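Local coordinates for protein putative glucose-6-phosphate 1-epimerase (PDB 2HTA) that probably interconverts the alpha and beta anomers of glucose 6-phosphate, acting as a hexose-6-phosphate mutarotase of the aldose 1-epimerase superfamily, at residues V92-P97 against I164-H169; H251-G256 against Y285-Q290; V281-A286 against S298-T303. All coordinates share one frame; numbering follows the deposited sequence.

Contact 1. Residues V92-P97 against I164-H169; sequences VPICWP and IELEAH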
loop_
_atom_site.group_PDB
_atom_site.type_symbol
_atom_site.label_atom_id
_atom_site.label_comp_id
_atom_site.label_asym_id
_atom_site.label_seq_id
_atom_site.Cartn_x
_atom_site.Cartn_y
_atom_site.Cartn_z
ATOM N N VAL A 92 0.751 -1.648 2.561
ATOM C CA VAL A 92 0.331 -1.260 1.195
ATOM C C VAL A 92 -1.052 -1.921 0.913
ATOM O O VAL A 92 -1.147 -2.978 0.304
ATOM C CB VAL A 92 1.391 -1.684 0.118
ATOM C CG1 VAL A 92 0.907 -1.267 -1.295
ATOM C CG2 VAL A 92 2.771 -1.002 0.413
ATOM N N PRO A 93 -2.133 -1.310 1.420
ATOM C CA PRO A 93 -3.471 -1.836 1.085
ATOM C C PRO A 93 -3.666 -1.835 -0.416
ATOM O O PRO A 93 -3.383 -0.836 -1.075
ATOM C CB PRO A 93 -4.428 -0.801 1.736
ATOM C CG PRO A 93 -3.591 -0.131 2.840
ATOM C CD PRO A 93 -2.159 -0.183 2.373
ATOM N N ILE A 94 -4.152 -2.953 -0.968
ATOM C CA ILE A 94 -4.545 -3.045 -2.404
ATOM C C ILE A 94 -6.028 -2.652 -2.458
ATOM O O ILE A 94 -6.868 -3.343 -1.858
ATOM C CB ILE A 94 -4.381 -4.487 -2.961
ATOM C CG1 ILE A 94 -2.838 -4.797 -3.067
ATOM C CG2 ILE A 94 -5.060 -4.686 -4.385
ATOM C CD1 ILE A 94 -2.622 -6.296 -3.250
ATOM N N CYS A 95 -6.305 -1.562 -3.158
ATOM C CA CYS A 95 -7.659 -1.019 -3.213
ATOM C C CYS A 95 -8.233 -1.385 -4.558
ATOM O O CYS A 95 -7.855 -0.829 -5.580
ATOM C CB CYS A 95 -7.637 0.477 -3.084
ATOM S SG CYS A 95 -6.695 1.099 -1.593
ATOM N N TRP A 96 -9.160 -2.314 -4.547
ATOM C CA TRP A 96 -9.729 -2.855 -5.788
ATOM C C TRP A 96 -11.071 -3.537 -5.482
ATOM O O TRP A 96 -11.167 -4.249 -4.509
ATOM C CB TRP A 96 -8.737 -3.872 -6.356
ATOM C CG TRP A 96 -9.069 -4.320 -7.770
ATOM C CD1 TRP A 96 -8.565 -3.822 -8.924
ATOM C CD2 TRP A 96 -9.946 -5.410 -8.143
ATOM N NE1 TRP A 96 -9.121 -4.487 -10.009
ATOM C CE2 TRP A 96 -9.963 -5.467 -9.547
ATOM C CE3 TRP A 96 -10.732 -6.318 -7.411
ATOM C CZ2 TRP A 96 -10.750 -6.406 -10.260
ATOM C CZ3 TRP A 96 -11.508 -7.268 -8.107
ATOM C CH2 TRP A 96 -11.505 -7.292 -9.520
ATOM N N PRO A 97 -12.090 -3.434 -6.379
ATOM C CA PRO A 97 -12.153 -2.781 -7.673
ATOM C C PRO A 97 -12.669 -1.335 -7.639
ATOM O O PRO A 97 -13.098 -0.836 -8.681
ATOM C CB PRO A 97 -13.120 -3.700 -8.452
ATOM C CG PRO A 97 -14.142 -4.117 -7.391
ATOM C CD PRO A 97 -13.364 -4.137 -6.068
ATOM N N ILE A 164 5.861 -3.625 -6.692
ATOM C CA ILE A 164 4.482 -4.110 -6.447
ATOM C C ILE A 164 3.792 -4.005 -7.795
ATOM O O ILE A 164 3.867 -2.959 -8.416
ATOM C CB ILE A 164 3.777 -3.247 -5.395
ATOM C CG1 ILE A 164 4.603 -3.268 -4.094
ATOM C CG2 ILE A 164 2.316 -3.803 -5.131
ATOM C CD1 ILE A 164 4.366 -2.089 -3.147
ATOM N N GLU A 165 3.188 -5.083 -8.279
ATOM C CA GLU A 165 2.444 -5.000 -9.537
ATOM C C GLU A 165 1.099 -5.697 -9.344
ATOM O O GLU A 165 1.048 -6.871 -8.966
ATOM C CB GLU A 165 3.240 -5.674 -10.652
ATOM C CG GLU A 165 2.499 -5.749 -12.034
ATOM C CD GLU A 165 3.258 -6.609 -13.051
ATOM O OE1 GLU A 165 3.415 -7.835 -12.833
ATOM O OE2 GLU A 165 3.712 -6.053 -14.072
ATOM N N LEU A 166 0.024 -4.959 -9.552
ATOM C CA LEU A 166 -1.335 -5.487 -9.527
ATOM C C LEU A 166 -1.907 -5.708 -10.939
ATOM O O LEU A 166 -1.894 -4.808 -11.774
ATOM C CB LEU A 166 -2.224 -4.500 -8.765
ATOM C CG LEU A 166 -3.662 -5.004 -8.605
ATOM C CD1 LEU A 166 -3.774 -6.186 -7.611
ATOM C CD2 LEU A 166 -4.558 -3.818 -8.191
ATOM N N GLU A 167 -2.483 -6.878 -11.193
ATOM C CA GLU A 167 -2.951 -7.225 -12.545
ATOM C C GLU A 167 -4.318 -7.903 -12.409
ATOM O O GLU A 167 -4.461 -8.885 -11.651
ATOM C CB GLU A 167 -1.947 -8.203 -13.163
ATOM C CG GLU A 167 -2.330 -8.731 -14.503
ATOM C CD GLU A 167 -1.198 -9.652 -15.061
ATOM O OE1 GLU A 167 -1.283 -10.921 -14.996
ATOM O OE2 GLU A 167 -0.208 -9.057 -15.527
ATOM N N ALA A 168 -5.311 -7.339 -13.079
ATOM C CA ALA A 168 -6.710 -7.809 -12.942
ATOM C C ALA A 168 -7.176 -8.405 -14.273
ATOM O O ALA A 168 -7.132 -7.736 -15.325
ATOM C CB ALA A 168 -7.621 -6.660 -12.519
ATOM N N HIS A 169 -7.581 -9.665 -14.241
ATOM C CA HIS A 169 -8.054 -10.365 -15.436
ATOM C C HIS A 169 -9.576 -10.470 -15.377
ATOM O O HIS A 169 -10.137 -10.947 -14.389
ATOM C CB HIS A 169 -7.477 -11.777 -15.489
ATOM C CG HIS A 169 -5.988 -11.795 -15.647
ATOM N ND1 HIS A 169 -5.367 -12.069 -16.849
ATOM C CD2 HIS A 169 -5.001 -11.591 -14.748
ATOM C CE1 HIS A 169 -4.052 -12.022 -16.683
ATOM N NE2 HIS A 169 -3.806 -11.735 -15.419
#
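The beta-sandwich of the galactose mutarotase-like fold is closed here by apolar side chains alone. Residues 92-97, around the short strand 94-95, belong to the sheet that carries the predicted active site; residues 164-169 form part of a strand in the sheet packed against it. The two segments run within 10° of the same direction, and no hydrogen bond joins them.

Leu-166 sits in the middle of the contact and has the most surface buried by it. With its CG anti to the backbone N (chi1 -176°), it lifts both methyls across the gap: CD1 meets Ile-94 CG2 tip to tip at 3.8 Å; CD2 lies against the same methyl and reaches Trp-96 CD1 at 4.1 Å. Farther toward the start of the strand, Ile-164 reaches out so that its CD1 sits equally far, 4.0 Å, from CG1 and CG2 of Val-92. The Val-92 side chain is itself about 6 Å from that of His-179, the inferred active-site histidine.

Trp-96 closes the other end. Its indole meets the rings of Trp-146 and Phe-150, with Leu-152 of strand 151-158 also alongside. Beyond a cis peptide bond, Pro-97 CB lies 3.5 Å above the centre of one face of the Trp-96 ring. Ala-168 approaches the ring obliquely, its CB lying 3.6 Å from Trp-96 NE1.

Contact 2. Residues H251-G256 against Y285-Q290; sequences HLNVVG and YATAPQ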
loop_
_atom_site.group_PDB
_atom_site.type_symbol
_atom_site.label_atom_id
_atom_site.label_comp_id
_atom_site.label_asym_id
_atom_site.label_seq_id
_atom_site.Cartn_x
_atom_site.Cartn_y
_atom_site.Cartn_z
ATOM N N HIS A 251 -0.532 4.142 -14.015
ATOM C CA HIS A 251 -1.484 4.847 -13.152
ATOM C C HIS A 251 -2.013 6.047 -13.866
ATOM O O HIS A 251 -1.543 6.395 -14.988
ATOM C CB HIS A 251 -0.711 5.386 -11.872
ATOM C CG HIS A 251 0.279 6.415 -12.254
ATOM N ND1 HIS A 251 1.324 6.118 -13.115
ATOM C CD2 HIS A 251 0.305 7.751 -12.075
ATOM C CE1 HIS A 251 2.013 7.221 -13.347
ATOM N NE2 HIS A 251 1.401 8.228 -12.763
ATOM N N LEU A 252 -3.009 6.698 -13.234
ATOM C CA LEU A 252 -3.482 8.023 -13.690
ATOM C C LEU A 252 -3.168 9.157 -12.729
ATOM O O LEU A 252 -2.999 10.326 -13.140
ATOM C CB LEU A 252 -5.007 8.014 -13.907
ATOM C CG LEU A 252 -5.589 8.627 -15.160
ATOM C CD1 LEU A 252 -4.789 8.149 -16.479
ATOM C CD2 LEU A 252 -7.074 8.226 -15.190
ATOM N N ASN A 253 -3.053 8.830 -11.454
ATOM C CA ASN A 253 -3.043 9.804 -10.405
ATOM C C ASN A 253 -2.058 9.368 -9.334
ATOM O O ASN A 253 -1.682 8.184 -9.271
ATOM C CB ASN A 253 -4.444 9.851 -9.705
ATOM C CG ASN A 253 -5.582 9.934 -10.681
ATOM O OD1 ASN A 253 -6.510 9.088 -10.647
ATOM N ND2 ASN A 253 -5.568 10.975 -11.544
ATOM N N VAL A 254 -1.656 10.315 -8.498
ATOM C CA VAL A 254 -0.978 9.980 -7.238
ATOM C C VAL A 254 -1.785 10.618 -6.150
ATOM O O VAL A 254 -2.325 11.688 -6.390
ATOM C CB VAL A 254 0.455 10.497 -7.234
ATOM C CG1 VAL A 254 1.141 10.347 -5.830
ATOM C CG2 VAL A 254 1.238 9.709 -8.298
ATOM N N VAL A 255 -1.934 9.950 -4.988
ATOM C CA VAL A 255 -2.566 10.561 -3.847
ATOM C C VAL A 255 -1.576 10.764 -2.721
ATOM O O VAL A 255 -0.781 9.858 -2.438
ATOM C CB VAL A 255 -3.774 9.732 -3.371
ATOM C CG1 VAL A 255 -4.283 10.169 -1.981
ATOM C CG2 VAL A 255 -4.880 9.948 -4.425
ATOM N N GLY A 256 -1.557 11.966 -2.165
ATOM C CA GLY A 256 -0.782 12.211 -0.965
ATOM C C GLY A 256 -1.769 12.388 0.189
ATOM O O GLY A 256 -2.717 13.177 0.077
ATOM N N TYR A 285 -5.480 4.870 -9.827
ATOM C CA TYR A 285 -6.146 4.991 -11.114
ATOM C C TYR A 285 -7.593 5.329 -10.739
ATOM O O TYR A 285 -8.359 4.434 -10.493
ATOM C CB TYR A 285 -6.058 3.689 -11.878
ATOM C CG TYR A 285 -6.219 3.916 -13.379
ATOM C CD1 TYR A 285 -5.142 3.730 -14.260
ATOM C CD2 TYR A 285 -7.424 4.409 -13.900
ATOM C CE1 TYR A 285 -5.245 3.971 -15.673
ATOM C CE2 TYR A 285 -7.555 4.648 -15.331
ATOM C CZ TYR A 285 -6.481 4.406 -16.194
ATOM O OH TYR A 285 -6.604 4.612 -17.571
ATOM N N ALA A 286 -7.892 6.619 -10.558
ATOM C CA ALA A 286 -9.219 7.020 -9.973
ATOM C C ALA A 286 -10.032 8.003 -10.889
ATOM O O ALA A 286 -11.276 7.931 -10.946
ATOM C CB ALA A 286 -9.074 7.610 -8.596
ATOM N N THR A 287 -9.368 8.947 -11.530
ATOM C CA THR A 287 -10.101 10.012 -12.222
ATOM C C THR A 287 -10.754 9.561 -13.561
ATOM O O THR A 287 -11.517 10.336 -14.182
ATOM C CB THR A 287 -9.229 11.288 -12.427
ATOM O OG1 THR A 287 -8.041 10.918 -13.112
ATOM C CG2 THR A 287 -8.780 11.879 -11.147
ATOM N N ALA A 288 -10.459 8.345 -14.001
ATOM C CA ALA A 288 -11.179 7.699 -15.082
ATOM C C ALA A 288 -11.095 6.216 -14.745
ATOM O O ALA A 288 -10.232 5.822 -13.981
ATOM C CB ALA A 288 -10.491 7.976 -16.450
ATOM N N PRO A 289 -11.973 5.391 -15.325
ATOM C CA PRO A 289 -11.874 3.960 -15.056
ATOM C C PRO A 289 -10.902 3.233 -15.972
ATOM O O PRO A 289 -10.692 3.623 -17.113
ATOM C CB PRO A 289 -13.309 3.483 -15.314
ATOM C CG PRO A 289 -13.715 4.287 -16.460
ATOM C CD PRO A 289 -13.131 5.672 -16.204
ATOM N N GLN A 290 -10.320 2.179 -15.441
ATOM C CA GLN A 290 -9.350 1.370 -16.127
ATOM C C GLN A 290 -10.025 0.178 -16.760
ATOM O O GLN A 290 -10.876 -0.448 -16.160
ATOM C CB GLN A 290 -8.301 0.916 -15.116
ATOM C CG GLN A 290 -6.968 0.635 -15.697
ATOM C CD GLN A 290 -5.960 0.225 -14.641
ATOM O OE1 GLN A 290 -6.310 -0.047 -13.474
ATOM N NE2 GLN A 290 -4.669 0.218 -15.046
#
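Three first torsions bring the key groups together: Leu-252 has a chi1 of -134°, away from the usual staggered positions, which directs its CD2 toward Ala-288; Asn-253 turns its CG anti to its own carbonyl carbon (chi1 -48°); and Thr-287 places OG1 in the crowded position between its backbone N and carbonyl carbon. The flat amide of Asn-253 is thereby turned so that OD1 and ND2 both face Ala-286 and Thr-287, where the chain comes to its corner. Its OD1 accepts from two successive backbone amides. Ala-286 N, at 2.8 Å from Asn-253 OD1, approaches nearly along the C=O axis, and Thr-287 N, at 3.0 Å from the same oxygen, lies in the carbonyl plane on a lone pair. The other branch gives a straight bond, with Asn-253 ND2 donating to Thr-287 OG1 over 2.9 Å at 162°, the hydroxyl oxygen lying almost in the amide plane. Three bonds thus fix the rotation of a buried amide and clamp the turning backbone.

Beside this polar clamp lies an aromatic one. The Tyr-285 ring, brought round by a CG anti to the backbone N, is sandwiched: Leu-252 CB makes a CH-pi contact 4.2 Å from the ring centroid, practically on its normal, and Gln-290, whose NE2 hydrogen-bonds Arg-299 O, places its CG 3.7 Å above the plane on the opposite face. Leu-252 CD2 touches Tyr-285 CE2 at 3.6 Å and Ala-288 CB at 3.7 Å.

Leu-252 and Asn-253 both face Val-284 on the adjoining strand, and this pairing of two residues with one is that of a classic beta bulge, here at the start of strand 253-258.

Contact 3. Residues V281-A286 against S298-T303; sequences VETVYA and SRLAQT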
loop_
_atom_site.group_PDB
_atom_site.type_symbol
_atom_site.label_atom_id
_atom_site.label_comp_id
_atom_site.label_asym_id
_atom_site.label_seq_id
_atom_site.Cartn_x
_atom_site.Cartn_y
_atom_site.Cartn_z
ATOM N N VAL A 281 1.785 7.944 0.042
ATOM C CA VAL A 281 2.003 8.360 -1.347
ATOM C C VAL A 281 1.562 7.155 -2.189
ATOM O O VAL A 281 2.252 6.102 -2.250
ATOM C CB VAL A 281 3.509 8.789 -1.651
ATOM C CG1 VAL A 281 3.745 9.049 -3.186
ATOM C CG2 VAL A 281 3.985 9.987 -0.751
ATOM N N GLU A 282 0.383 7.301 -2.807
ATOM C CA GLU A 282 -0.373 6.178 -3.351
ATOM C C GLU A 282 -0.318 6.198 -4.869
ATOM O O GLU A 282 -0.449 7.272 -5.468
ATOM C CB GLU A 282 -1.841 6.328 -2.913
ATOM C CG GLU A 282 -1.955 6.564 -1.406
ATOM C CD GLU A 282 -3.391 6.800 -0.972
ATOM O OE1 GLU A 282 -4.314 6.377 -1.678
ATOM O OE2 GLU A 282 -3.577 7.368 0.117
ATOM N N THR A 283 -0.176 5.034 -5.479
ATOM C CA THR A 283 -0.294 4.893 -6.953
ATOM C C THR A 283 -1.739 4.626 -7.258
ATOM O O THR A 283 -2.315 3.643 -6.758
ATOM C CB THR A 283 0.529 3.715 -7.482
ATOM O OG1 THR A 283 1.894 3.884 -7.075
ATOM C CG2 THR A 283 0.487 3.695 -8.988
ATOM N N VAL A 284 -2.330 5.460 -8.100
ATOM C CA VAL A 284 -3.810 5.511 -8.164
ATOM C C VAL A 284 -4.340 5.528 -9.587
ATOM O O VAL A 284 -3.749 6.139 -10.461
ATOM C CB VAL A 284 -4.342 6.739 -7.349
ATOM C CG1 VAL A 284 -5.884 6.949 -7.506
ATOM C CG2 VAL A 284 -3.983 6.624 -5.830
ATOM N N TYR A 285 -5.480 4.870 -9.827
ATOM C CA TYR A 285 -6.146 4.991 -11.114
ATOM C C TYR A 285 -7.593 5.329 -10.739
ATOM O O TYR A 285 -8.359 4.434 -10.493
ATOM C CB TYR A 285 -6.058 3.689 -11.878
ATOM C CG TYR A 285 -6.219 3.916 -13.379
ATOM C CD1 TYR A 285 -5.142 3.730 -14.260
ATOM C CD2 TYR A 285 -7.424 4.409 -13.900
ATOM C CE1 TYR A 285 -5.245 3.971 -15.673
ATOM C CE2 TYR A 285 -7.555 4.648 -15.331
ATOM C CZ TYR A 285 -6.481 4.406 -16.194
ATOM O OH TYR A 285 -6.604 4.612 -17.571
ATOM N N ALA A 286 -7.892 6.619 -10.558
ATOM C CA ALA A 286 -9.219 7.020 -9.973
ATOM C C ALA A 286 -10.032 8.003 -10.889
ATOM O O ALA A 286 -11.276 7.931 -10.946
ATOM C CB ALA A 286 -9.074 7.610 -8.596
ATOM N N SER A 298 -5.829 -5.398 -16.762
ATOM C CA SER A 298 -5.341 -4.089 -16.319
ATOM C C SER A 298 -4.119 -4.281 -15.443
ATOM O O SER A 298 -3.915 -5.391 -14.851
ATOM C CB SER A 298 -6.406 -3.332 -15.560
ATOM O OG SER A 298 -6.843 -4.142 -14.488
ATOM N N ARG A 299 -3.307 -3.226 -15.343
ATOM C CA ARG A 299 -2.145 -3.313 -14.499
ATOM C C ARG A 299 -1.981 -1.993 -13.768
ATOM O O ARG A 299 -2.333 -0.934 -14.289
ATOM C CB ARG A 299 -0.885 -3.631 -15.346
ATOM C CG ARG A 299 -0.946 -5.015 -16.014
ATOM C CD ARG A 299 0.431 -5.505 -16.485
ATOM N NE ARG A 299 0.788 -4.910 -17.766
ATOM C CZ ARG A 299 1.883 -4.171 -17.966
ATOM N NH1 ARG A 299 2.724 -3.975 -16.957
ATOM N NH2 ARG A 299 2.164 -3.660 -19.176
ATOM N N LEU A 300 -1.449 -2.055 -12.545
ATOM C CA LEU A 300 -1.047 -0.867 -11.801
ATOM C C LEU A 300 0.220 -1.295 -11.004
ATOM O O LEU A 300 0.260 -2.420 -10.452
ATOM C CB LEU A 300 -2.138 -0.519 -10.805
ATOM C CG LEU A 300 -2.128 0.833 -10.083
ATOM C CD1 LEU A 300 -2.227 2.027 -11.099
ATOM C CD2 LEU A 300 -3.243 0.863 -9.025
ATOM N N ALA A 301 1.251 -0.445 -11.001
ATOM C CA ALA A 301 2.524 -0.830 -10.340
ATOM C C ALA A 301 3.147 0.323 -9.632
ATOM O O ALA A 301 3.053 1.476 -10.064
ATOM C CB ALA A 301 3.531 -1.450 -11.346
ATOM N N GLN A 302 3.841 -0.026 -8.551
ATOM C CA GLN A 302 4.615 0.924 -7.769
ATOM C C GLN A 302 5.997 0.284 -7.422
ATOM O O GLN A 302 6.040 -0.897 -7.076
ATOM C CB GLN A 302 3.837 1.232 -6.489
ATOM C CG GLN A 302 4.563 2.278 -5.598
ATOM C CD GLN A 302 3.848 2.571 -4.328
ATOM O OE1 GLN A 302 4.298 2.164 -3.264
ATOM N NE2 GLN A 302 2.698 3.286 -4.422
ATOM N N THR A 303 7.082 1.047 -7.571
ATOM C CA THR A 303 8.416 0.662 -7.161
ATOM C C THR A 303 8.887 1.685 -6.135
ATOM O O THR A 303 8.608 2.877 -6.246
ATOM C CB THR A 303 9.352 0.539 -8.392
ATOM O OG1 THR A 303 8.870 -0.566 -9.167
ATOM C CG2 THR A 303 10.802 0.225 -7.959
#
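Strand 281-286 and strand 298-303 lie in different sheets of the sandwich. The axes of these short segments approach to 7.4 Å and run nearly antiparallel (165°); as members of different sheets they meet through side chains and not through backbone pairing.

The polar part is a single bond across the layers. Gln-302, extended from its backbone with CG anti to N, carries its amide up to Thr-283, where NE2 donates to OG1 over 2.8 Å at 170°, the oxygen lying in the plane of the amide. Thr-283 OG1 also rests against the aliphatic stem, 3.3 Å from Gln-302 CB, so the hydroxyl is held alongside the glutamine chain as well as by its tip. Both groups have further partners: Thr-283 OG1 is hydrogen-bonded to His-248 ND1, and Gln-302 OE1 to the hydroxyl of Ser-180.

The apolar part is carried by Leu-300 and the methyl of Thr-283, which lie alongside one another, pointing opposite ways. Leu-300 CD1 comes within 3.8 Å of Thr-283 CG2 and reaches on to Tyr-285 CB at 4.2 Å, while its other branch, CD2, lies 3.7 Å from Thr-283 O. The same threonine methyl sits 3.6 Å from Ala-301 O, so each branch of Thr-283 meets its own part of the opposite strand.

Glu-282, inferred to be an active-site residue, directs its CB away from strand 298-303, and its side chain meets that of His-179, the other inferred active-site residue. The polar chain from Ser-180 through Gln-302 and Thr-283 to His-248 holds the amide of Gln-302 at both ends and ties Thr-283 OG1 to two partners. Two buried polar side chains thus satisfy each other and tie one sheet to the other, one residue along the chain from the inferred active-site glutamate.

How the contacts relate
From the N terminus, contact 1 is the first to close, when residues 164-169 return to pack against 92-97 after a loop of 66 residues. Contacts 2 and 3 follow it in series: contact 3 opens at 281-286, overlapping the segment that closes contact 2, so Tyr-285 and Ala-286 serve both. Contact 3 then closes a short loop at 298-303. That strand lies beside 162-169, with probable hydrogen bonds from Leu-166 N to Leu-300 O and from Ile-164 N to Gln-302 O. Contacts 1 and 3 therefore bind the same two layers of the sandwich side by side, while contact 2 joins the neighbouring strands 253-258 and 278-286 where the chain turns the corner.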